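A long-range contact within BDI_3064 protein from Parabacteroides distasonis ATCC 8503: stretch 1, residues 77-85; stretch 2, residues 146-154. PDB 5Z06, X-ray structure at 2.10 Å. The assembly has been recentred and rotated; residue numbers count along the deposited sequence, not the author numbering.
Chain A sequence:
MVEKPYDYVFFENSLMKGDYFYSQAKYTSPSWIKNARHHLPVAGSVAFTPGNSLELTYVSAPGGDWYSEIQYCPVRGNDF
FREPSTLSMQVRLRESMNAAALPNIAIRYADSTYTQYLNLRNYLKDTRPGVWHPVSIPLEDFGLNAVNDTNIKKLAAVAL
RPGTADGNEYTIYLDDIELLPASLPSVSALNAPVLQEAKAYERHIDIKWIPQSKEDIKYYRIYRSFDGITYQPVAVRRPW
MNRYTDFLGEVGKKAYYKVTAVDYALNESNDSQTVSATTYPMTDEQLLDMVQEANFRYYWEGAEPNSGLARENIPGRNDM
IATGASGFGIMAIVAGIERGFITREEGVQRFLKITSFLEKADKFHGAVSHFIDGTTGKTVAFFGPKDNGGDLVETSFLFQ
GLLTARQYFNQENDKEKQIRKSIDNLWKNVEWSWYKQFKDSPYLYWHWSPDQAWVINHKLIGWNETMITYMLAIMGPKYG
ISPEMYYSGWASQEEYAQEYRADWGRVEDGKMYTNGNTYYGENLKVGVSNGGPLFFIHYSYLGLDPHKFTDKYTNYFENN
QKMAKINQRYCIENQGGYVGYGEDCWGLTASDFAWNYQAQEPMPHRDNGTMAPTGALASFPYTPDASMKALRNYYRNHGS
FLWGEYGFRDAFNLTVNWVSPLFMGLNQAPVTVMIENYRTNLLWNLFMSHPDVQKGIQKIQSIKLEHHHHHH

Stretch 1, residues 77-85: GNDFFREPS
Stretch 2, residues 146-154: AVNDTNIKK

Residues 77-85 form neither regular helix nor strand. Gly-77 begins at phi/psi 72/3, a positive phi that favours glycine; Asp-79 turns the chain at -127/-23, and from Phe-80 (-110/124) through Phe-81 (-135/157), Arg-82 (-65/145), Glu-83 (-73/119) and Pro-84 (-95/150) the backbone is extended. The second stretch is extended at Val-147 (-104/132) and Asn-148 (-154/-176), then folds into a compact turn from Asp-149 (-54/-32), with Ile-152 to Lys-154 at helical angles. Asn-148 O accepts from both Asn-151 N (2.9 Å) and Ile-152 N (2.8 Å). Two side chains reinforce the turn: Asn-151 (chi1 61°) receives Asn-148 N on its OD1 at 2.8 Å and donates ND2 to Ala-146 O at 3.0 Å, while Asn-148 OD1 takes a very short bond, 2.5 Å, from Thr-150 OG1.

In register, the CA of Phe-80 lies 5.9 Å from the CA of Asp-149, and the CA of Glu-83 lies 4.9 Å from the CA of Asn-148. The first stretch thus meets later residues of the second as it runs back toward Gly-77. No direct backbone-to-backbone hydrogen bond joins them; instead, water 1 donates to Asp-79 O and to Asp-149 O, each 2.6 Å from the water oxygen, and so reconciles two carbonyls that cannot bond each other.

Asp-149, rotamer m, supplies a carboxylate where an extended chain offers a free amide: Phe-81 N donates to its OD1 at 2.9 Å and 151°. Its OD2 lies 3.4 Å from Phe-80 CD1, at the edge of that ring, where the polarised C-H groups suit an anion.

Lys-153 sets out sideways, but its m, t, t, t chain reaches the first stretch. There NZ forms a salt bridge with Asp-79 OD1 at 2.6 Å and a weak hydrogen bond to Asn-78 O at 3.1 Å. Asp-79 is rotamer m; its OD2 is bonded elsewhere in the structure. The aliphatic part of the lysine is useful too, its CE resting 3.9 Å from Phe-81 CE2 at the ring edge.

Apolar packing completes the contact. Phe-81 (chi1 -59°, chi2 -88°) points toward the second stretch, its CD2 3.7 Å from CG2 of Ile-152 (t, t). Pro-84, C-gamma endo, places CG 3.4 Å from CG1 of Val-147 (t) and 3.8 Å from Ile-152 CD1. Ring and branched side chains suit this buried space, since none of them carries a polar group that would need a partner. Glu-83 lies exposed, with CB 3.7 Å from Val-147 O.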

# COMPACT_ATOMS: atom_id res chain seq x y z
N GLY A 77 4.37 4.61 7.88
CA GLY A 77 3.50 4.76 9.05
C GLY A 77 3.71 3.76 10.18
O GLY A 77 2.97 3.81 11.17
N ASN A 78 4.70 2.86 10.05
CA ASN A 78 5.09 1.95 11.14
C ASN A 78 6.16 2.70 11.92
O ASN A 78 7.36 2.64 11.61
CB ASN A 78 5.63 0.59 10.64
CG ASN A 78 4.55 -0.31 10.07
OD1 ASN A 78 4.57 -1.52 10.31
ND2 ASN A 78 3.64 0.25 9.28
N ASP A 79 5.68 3.47 12.88
CA ASP A 79 6.49 4.43 13.64
C ASP A 79 6.36 4.24 15.14
O ASP A 79 7.24 4.66 15.86
CB ASP A 79 6.06 5.86 13.28
CG ASP A 79 6.10 6.11 11.78
OD1 ASP A 79 7.11 5.73 11.15
OD2 ASP A 79 5.11 6.67 11.22
N PHE A 80 5.26 3.64 15.58
CA PHE A 80 4.97 3.44 16.97
C PHE A 80 5.10 1.97 17.28
O PHE A 80 4.46 1.15 16.65
CB PHE A 80 3.57 3.94 17.29
CG PHE A 80 3.40 5.40 17.01
CD1 PHE A 80 4.05 6.35 17.79
CD2 PHE A 80 2.61 5.84 15.95
CE1 PHE A 80 3.92 7.71 17.54
CE2 PHE A 80 2.47 7.19 15.69
CZ PHE A 80 3.12 8.13 16.48
N PHE A 81 5.94 1.67 18.25
CA PHE A 81 6.32 0.32 18.61
C PHE A 81 6.28 0.20 20.12
O PHE A 81 6.41 1.17 20.86
CB PHE A 81 7.73 -0.02 18.11
CG PHE A 81 7.89 0.10 16.62
CD1 PHE A 81 7.61 -0.97 15.78
CD2 PHE A 81 8.32 1.30 16.05
CE1 PHE A 81 7.75 -0.85 14.40
CE2 PHE A 81 8.46 1.42 14.67
CZ PHE A 81 8.18 0.34 13.85
N ARG A 82 6.13 -1.03 20.56
CA ARG A 82 6.28 -1.37 21.96
C ARG A 82 7.72 -1.12 22.31
O ARG A 82 8.61 -1.33 21.48
CB ARG A 82 5.97 -2.83 22.19
CG ARG A 82 4.54 -3.21 21.93
CD ARG A 82 4.34 -4.62 22.38
NE ARG A 82 3.23 -5.27 21.68
CZ ARG A 82 1.92 -5.15 21.97
NH1 ARG A 82 1.47 -4.36 22.95
NH2 ARG A 82 1.05 -5.84 21.26
N GLU A 83 7.96 -0.66 23.53
CA GLU A 83 9.34 -0.46 23.98
C GLU A 83 9.89 -1.85 24.22
O GLU A 83 9.30 -2.61 24.97
CB GLU A 83 9.40 0.42 25.21
CG GLU A 83 8.91 1.83 24.92
CD GLU A 83 9.13 2.79 26.07
OE1 GLU A 83 9.55 2.32 27.16
OE2 GLU A 83 8.91 4.00 25.89
N PRO A 84 10.95 -2.23 23.48
CA PRO A 84 11.39 -3.58 23.58
C PRO A 84 12.52 -3.71 24.59
O PRO A 84 13.27 -2.76 24.80
CB PRO A 84 11.92 -3.86 22.18
CG PRO A 84 12.53 -2.56 21.75
CD PRO A 84 11.75 -1.49 22.48
N SER A 85 12.60 -4.87 25.22
CA SER A 85 13.74 -5.24 26.06
C SER A 85 14.50 -6.43 25.51
O SER A 85 15.63 -6.67 25.94
CB SER A 85 13.25 -5.62 27.46
OG SER A 85 12.84 -4.48 28.16
N ALA A 146 18.07 2.02 26.78
CA ALA A 146 16.61 2.05 26.55
C ALA A 146 16.23 2.26 25.07
O ALA A 146 16.69 3.20 24.42
CB ALA A 146 15.97 3.12 27.42
N VAL A 147 15.42 1.35 24.55
CA VAL A 147 14.97 1.40 23.16
C VAL A 147 13.53 1.89 23.17
O VAL A 147 12.72 1.39 23.93
CB VAL A 147 15.09 0.03 22.47
CG1 VAL A 147 14.51 0.06 21.06
CG2 VAL A 147 16.54 -0.40 22.41
N ASN A 148 13.23 2.87 22.33
CA ASN A 148 11.87 3.39 22.22
C ASN A 148 11.68 3.97 20.82
O ASN A 148 12.60 3.91 20.00
CB ASN A 148 11.65 4.46 23.28
CG ASN A 148 12.75 5.49 23.30
OD1 ASN A 148 12.99 6.19 22.32
ND2 ASN A 148 13.45 5.55 24.40
N ASP A 149 10.51 4.56 20.57
CA ASP A 149 10.14 5.07 19.23
C ASP A 149 11.14 6.05 18.63
O ASP A 149 11.35 6.05 17.42
CB ASP A 149 8.75 5.69 19.27
CG ASP A 149 7.67 4.67 19.49
OD1 ASP A 149 7.97 3.47 19.38
OD2 ASP A 149 6.52 5.04 19.76
N THR A 150 11.80 6.83 19.48
CA THR A 150 12.77 7.82 19.02
C THR A 150 14.07 7.20 18.50
O THR A 150 14.78 7.85 17.76
CB THR A 150 13.17 8.80 20.15
OG1 THR A 150 13.96 8.11 21.13
CG2 THR A 150 11.93 9.44 20.82
N ASN A 151 14.40 5.97 18.91
CA ASN A 151 15.67 5.34 18.49
C ASN A 151 15.59 3.91 17.93
O ASN A 151 16.60 3.40 17.44
CB ASN A 151 16.70 5.39 19.65
CG ASN A 151 16.23 4.64 20.88
OD1 ASN A 151 15.44 3.71 20.80
ND2 ASN A 151 16.73 5.05 22.04
N ILE A 152 14.42 3.27 18.01
CA ILE A 152 14.28 1.85 17.63
C ILE A 152 14.65 1.59 16.16
O ILE A 152 15.25 0.56 15.84
CB ILE A 152 12.86 1.33 17.95
CG1 ILE A 152 12.82 -0.19 17.88
CG2 ILE A 152 11.80 1.98 17.05
CD1 ILE A 152 11.56 -0.79 18.48
N LYS A 153 14.35 2.54 15.29
CA LYS A 153 14.67 2.43 13.88
C LYS A 153 16.15 2.48 13.56
O LYS A 153 16.53 2.18 12.43
CB LYS A 153 13.96 3.52 13.08
CG LYS A 153 12.47 3.27 13.09
CD LYS A 153 11.75 4.14 12.10
CE LYS A 153 10.28 3.86 12.22
NZ LYS A 153 9.57 4.77 11.31
N LYS A 154 16.98 2.85 14.54
CA LYS A 154 18.43 2.67 14.40
C LYS A 154 18.87 1.20 14.54
O LYS A 154 20.03 0.87 14.25
CB LYS A 154 19.16 3.60 15.37
CG LYS A 154 19.09 5.04 14.90
CD LYS A 154 19.55 6.04 15.94
CE LYS A 154 19.78 7.39 15.27
NZ LYS A 154 19.81 8.50 16.25
O HOH W 1 9.74 5.33 15.50